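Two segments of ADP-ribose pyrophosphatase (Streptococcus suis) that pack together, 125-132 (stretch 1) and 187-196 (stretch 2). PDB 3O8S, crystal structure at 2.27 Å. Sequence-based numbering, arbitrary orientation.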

ATOM      1  N   GLN A 125       3.394  11.278   4.622  1.00 44.63           N
ATOM      2  CA  GLN A 125       2.080  11.836   4.863  1.00 44.02           C
ATOM      3  C   GLN A 125       0.916  11.034   4.307  1.00 44.37           C
ATOM      4  O   GLN A 125      -0.092  10.881   4.984  1.00 43.03           O
ATOM      5  CB  GLN A 125       2.058  13.246   4.225  1.00 45.37           C
ATOM      6  CG  GLN A 125       0.975  14.157   4.738  1.00 60.84           C
ATOM      7  CD  GLN A 125       1.221  15.578   4.304  1.00 71.71           C
ATOM      8  OE1 GLN A 125       1.761  16.381   5.051  1.00 67.08           O
ATOM      9  NE2 GLN A 125       0.807  15.927   3.096  1.00 59.26           N
ATOM     10  N   ARG A 126       1.005  10.629   3.048  1.00 39.20           N
ATOM     11  CA  ARG A 126      -0.118  10.051   2.367  1.00 37.15           C
ATOM     12  C   ARG A 126       0.344   9.027   1.375  1.00 39.43           C
ATOM     13  O   ARG A 126       1.372   9.216   0.727  1.00 39.23           O
ATOM     14  CB  ARG A 126      -0.899  11.221   1.665  1.00 35.24           C
ATOM     15  CG  ARG A 126      -1.774  10.853   0.429  1.00 33.42           C
ATOM     16  CD  ARG A 126      -2.490  12.090  -0.101  1.00 34.05           C
ATOM     17  NE  ARG A 126      -3.572  12.463   0.827  1.00 37.14           N
ATOM     18  CZ  ARG A 126      -4.330  13.542   0.724  1.00 41.05           C
ATOM     19  NH1 ARG A 126      -4.127  14.413  -0.257  1.00 38.80           N
ATOM     20  NH2 ARG A 126      -5.306  13.753   1.590  1.00 37.59           N
ATOM     21  N   VAL A 127      -0.443   7.945   1.229  1.00 36.38           N
ATOM     22  CA  VAL A 127      -0.193   6.934   0.210  1.00 36.05           C
ATOM     23  C   VAL A 127      -0.867   7.454  -1.069  1.00 41.69           C
ATOM     24  O   VAL A 127      -2.093   7.548  -1.136  1.00 40.32           O
ATOM     25  CB  VAL A 127      -0.657   5.493   0.579  1.00 38.39           C
ATOM     26  CG1 VAL A 127      -0.161   4.486  -0.472  1.00 37.82           C
ATOM     27  CG2 VAL A 127      -0.156   5.098   1.968  1.00 38.40           C
ATOM     28  N   VAL A 128      -0.063   7.835  -2.052  1.00 39.05           N
ATOM     29  CA  VAL A 128      -0.602   8.309  -3.332  1.00 38.57           C
ATOM     30  C   VAL A 128      -1.213   7.104  -4.080  1.00 42.26           C
ATOM     31  O   VAL A 128      -2.333   7.157  -4.603  1.00 41.04           O
ATOM     32  CB  VAL A 128       0.487   9.016  -4.210  1.00 39.94           C
ATOM     33  CG1 VAL A 128      -0.079   9.415  -5.571  1.00 39.70           C
ATOM     34  CG2 VAL A 128       1.128  10.216  -3.500  1.00 38.22           C
ATOM     35  N   ALA A 129      -0.409   6.054  -4.184  1.00 41.22           N
ATOM     36  CA  ALA A 129      -0.705   4.846  -4.955  1.00 41.45           C
ATOM     37  C   ALA A 129       0.173   3.683  -4.553  1.00 44.46           C
ATOM     38  O   ALA A 129       1.288   3.903  -4.091  1.00 43.32           O
ATOM     39  CB  ALA A 129      -0.491   5.142  -6.426  1.00 42.86           C
ATOM     40  N   ILE A 130      -0.355   2.448  -4.708  1.00 43.55           N
ATOM     41  CA  ILE A 130       0.302   1.138  -4.550  1.00 44.59           C
ATOM     42  C   ILE A 130       0.144   0.490  -5.911  1.00 47.85           C
ATOM     43  O   ILE A 130      -0.943   0.039  -6.246  1.00 45.32           O
ATOM     44  CB  ILE A 130      -0.266   0.276  -3.399  1.00 48.23           C
ATOM     45  CG1 ILE A 130      -0.371   1.061  -2.111  1.00 49.28           C
ATOM     46  CG2 ILE A 130       0.515  -1.018  -3.202  1.00 48.91           C
ATOM     47  CD1 ILE A 130      -1.698   0.995  -1.618  1.00 64.96           C
ATOM     48  N   LEU A 131       1.194   0.506  -6.730  1.00 46.23           N
ATOM     49  CA  LEU A 131       1.036   0.075  -8.098  1.00 47.39           C
ATOM     50  C   LEU A 131       1.937  -1.051  -8.507  1.00 53.88           C
ATOM     51  O   LEU A 131       3.094  -1.114  -8.137  1.00 54.87           O
ATOM     52  CB  LEU A 131       1.286   1.282  -9.036  1.00 47.53           C
ATOM     53  CG  LEU A 131       0.330   2.468  -8.910  1.00 50.04           C
ATOM     54  CD1 LEU A 131       0.911   3.704  -9.573  1.00 49.88           C
ATOM     55  CD2 LEU A 131      -1.074   2.119  -9.449  1.00 50.95           C
ATOM     56  N   ASP A 132       1.405  -1.901  -9.351  1.00 53.52           N
ATOM     57  CA  ASP A 132       2.137  -3.002  -9.914  1.00 56.81           C
ATOM     58  C   ASP A 132       3.036  -2.457 -11.034  1.00 62.16           C
ATOM     59  O   ASP A 132       2.520  -1.896 -12.006  1.00 62.76           O
ATOM     60  CB  ASP A 132       1.142  -4.046 -10.420  1.00 60.62           C
ATOM     61  CG  ASP A 132       1.791  -5.222 -11.077  1.00 79.20           C
ATOM     62  OD1 ASP A 132       2.422  -6.026 -10.362  1.00 83.38           O
ATOM     63  OD2 ASP A 132       1.682  -5.335 -12.305  1.00 88.29           O
TER
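Stretch 2 187-196: EQLALCLEAS

A helix packs well on a strand when small residues on one element make room for branched side chains on the other, and this pair from ADP-ribose pyrophosphatase is a compact example. Stretch 2 is helical throughout, its backbone tied by i to i+4 hydrogen bonds such as Ala195 N to Leu191 O (3.0 Å). It runs roughly antiparallel to the strand of stretch 1, at a crossing angle of 151°, and the axes approach to 8.6 Å. The backbones come nearest at Val128 and Cys192, whose CA atoms are 6.1 Å apart.

Val128 is the principal bump. Its CG2 meets Ala195 CB at 3.8 Å, where the short alanine lets the valine come close to the helix, while its CG1 lies 3.9 Å from Leu191 CD2 and 4.0 Å from Cys192 CA. Valine thus settles among three helix residues spanning one turn. The fit is reciprocated beside it: Leu191 points toward the strand, and its CD2 also rests 3.9 Å from Ala129 CB, another small side chain.

The ends are more polar. Gln188 leaves the helix sideways, yet its tip reaches back, placing NE2 3.8 Å from Leu131 CD1. At the other end, Arg126, bent at chi3 (m), runs alongside Ala195, and its NH1 donates a weak hydrogen bond to Ala195 O (2.9 Å).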

ATOM      1  N   GLU A 187       3.425  10.540 -15.709  1.00 55.33           N
ATOM      2  CA  GLU A 187       2.049  10.276 -15.293  1.00 53.74           C
ATOM      3  C   GLU A 187       1.987  10.059 -13.777  1.00 55.72           C
ATOM      4  O   GLU A 187       1.136  10.668 -13.107  1.00 54.94           O
ATOM      5  CB  GLU A 187       1.484   9.053 -16.043  1.00 56.48           C
ATOM      6  CG  GLU A 187       1.283   9.236 -17.548  1.00 76.06           C
ATOM      7  CD  GLU A 187       2.490   9.217 -18.480  1.00 98.39           C
ATOM      8  OE1 GLU A 187       3.423   8.412 -18.257  1.00 83.20           O
ATOM      9  OE2 GLU A 187       2.474   9.982 -19.474  1.00 94.42           O
ATOM     10  N   GLN A 188       2.914   9.231 -13.225  1.00 50.59           N
ATOM     11  CA  GLN A 188       2.989   8.977 -11.772  1.00 47.51           C
ATOM     12  C   GLN A 188       3.374  10.241 -11.007  1.00 48.37           C
ATOM     13  O   GLN A 188       2.820  10.478  -9.939  1.00 48.34           O
ATOM     14  CB  GLN A 188       3.945   7.819 -11.435  1.00 48.72           C
ATOM     15  CG  GLN A 188       3.374   6.457 -11.891  1.00 49.78           C
ATOM     16  CD  GLN A 188       4.377   5.329 -11.956  1.00 59.11           C
ATOM     17  OE1 GLN A 188       5.593   5.524 -11.979  1.00 52.11           O
ATOM     18  NE2 GLN A 188       3.886   4.104 -11.976  1.00 57.00           N
ATOM     19  N   LEU A 189       4.270  11.079 -11.557  1.00 46.77           N
ATOM     20  CA  LEU A 189       4.653  12.362 -10.924  1.00 45.53           C
ATOM     21  C   LEU A 189       3.459  13.309 -10.901  1.00 50.01           C
ATOM     22  O   LEU A 189       3.220  13.946  -9.876  1.00 49.25           O
ATOM     23  CB  LEU A 189       5.837  13.031 -11.645  1.00 47.18           C
ATOM     24  CG  LEU A 189       7.133  12.239 -11.723  1.00 52.29           C
ATOM     25  CD1 LEU A 189       8.279  13.120 -12.202  1.00 54.70           C
ATOM     26  CD2 LEU A 189       7.464  11.560 -10.401  1.00 49.41           C
ATOM     27  N   ALA A 190       2.690  13.370 -12.029  1.00 48.52           N
ATOM     28  CA  ALA A 190       1.468  14.174 -12.155  1.00 48.79           C
ATOM     29  C   ALA A 190       0.415  13.688 -11.135  1.00 50.02           C
ATOM     30  O   ALA A 190      -0.213  14.515 -10.460  1.00 50.49           O
ATOM     31  CB  ALA A 190       0.932  14.112 -13.581  1.00 51.82           C
ATOM     32  N   LEU A 191       0.325  12.366 -10.927  1.00 43.92           N
ATOM     33  CA  LEU A 191      -0.565  11.784  -9.913  1.00 42.14           C
ATOM     34  C   LEU A 191      -0.164  12.258  -8.498  1.00 44.85           C
ATOM     35  O   LEU A 191      -1.028  12.647  -7.703  1.00 42.18           O
ATOM     36  CB  LEU A 191      -0.580  10.236  -9.986  1.00 41.76           C
ATOM     37  CG  LEU A 191      -1.708   9.545  -9.177  1.00 44.71           C
ATOM     38  CD1 LEU A 191      -3.085   9.745  -9.867  1.00 45.98           C
ATOM     39  CD2 LEU A 191      -1.403   8.043  -8.932  1.00 40.44           C
ATOM     40  N   CYS A 192       1.145  12.256  -8.205  1.00 43.06           N
ATOM     41  CA  CYS A 192       1.678  12.738  -6.919  1.00 41.61           C
ATOM     42  C   CYS A 192       1.345  14.222  -6.708  1.00 43.77           C
ATOM     43  O   CYS A 192       0.914  14.580  -5.610  1.00 42.50           O
ATOM     44  CB  CYS A 192       3.181  12.487  -6.837  1.00 42.21           C
ATOM     45  SG  CYS A 192       3.629  10.736  -6.738  1.00 45.58           S
ATOM     46  N   LEU A 193       1.467  15.074  -7.774  1.00 41.18           N
ATOM     47  CA  LEU A 193       1.118  16.509  -7.682  1.00 41.38           C
ATOM     48  C   LEU A 193      -0.369  16.688  -7.339  1.00 46.36           C
ATOM     49  O   LEU A 193      -0.713  17.468  -6.436  1.00 45.76           O
ATOM     50  CB  LEU A 193       1.472  17.262  -8.975  1.00 43.88           C
ATOM     51  CG  LEU A 193       1.072  18.759  -9.065  1.00 49.73           C
ATOM     52  CD1 LEU A 193       1.742  19.596  -7.979  1.00 49.21           C
ATOM     53  CD2 LEU A 193       1.398  19.322 -10.415  1.00 51.32           C
ATOM     54  N   GLU A 194      -1.238  15.934  -8.036  1.00 43.19           N
ATOM     55  CA  GLU A 194      -2.673  15.943  -7.797  1.00 44.18           C
ATOM     56  C   GLU A 194      -2.955  15.556  -6.321  1.00 44.13           C
ATOM     57  O   GLU A 194      -3.738  16.241  -5.675  1.00 43.35           O
ATOM     58  CB  GLU A 194      -3.393  15.013  -8.797  1.00 46.96           C
ATOM     59  CG  GLU A 194      -4.912  15.120  -8.789  1.00 63.00           C
ATOM     60  CD  GLU A 194      -5.641  14.001  -9.517  1.00 86.54           C
ATOM     61  OE1 GLU A 194      -5.064  13.444 -10.483  1.00 61.42           O
ATOM     62  OE2 GLU A 194      -6.786  13.678  -9.117  1.00 77.20           O
ATOM     63  N   ALA A 195      -2.275  14.513  -5.780  1.00 38.44           N
ATOM     64  CA  ALA A 195      -2.408  14.122  -4.365  1.00 36.24           C
ATOM     65  C   ALA A 195      -1.963  15.256  -3.422  1.00 42.31           C
ATOM     66  O   ALA A 195      -2.651  15.525  -2.428  1.00 43.65           O
ATOM     67  CB  ALA A 195      -1.599  12.867  -4.078  1.00 35.51           C
ATOM     68  N   SER A 196      -0.863  15.962  -3.756  1.00 39.51           N
ATOM     69  CA  SER A 196      -0.414  17.079  -2.917  1.00 41.09           C
ATOM     70  C   SER A 196      -1.395  18.251  -2.910  1.00 45.84           C
ATOM     71  O   SER A 196      -1.386  19.017  -1.941  1.00 46.43           O
ATOM     72  CB  SER A 196       0.964  17.589  -3.346  1.00 44.97           C
ATOM     73  OG  SER A 196       0.874  18.438  -4.472  1.00 59.58           O
TER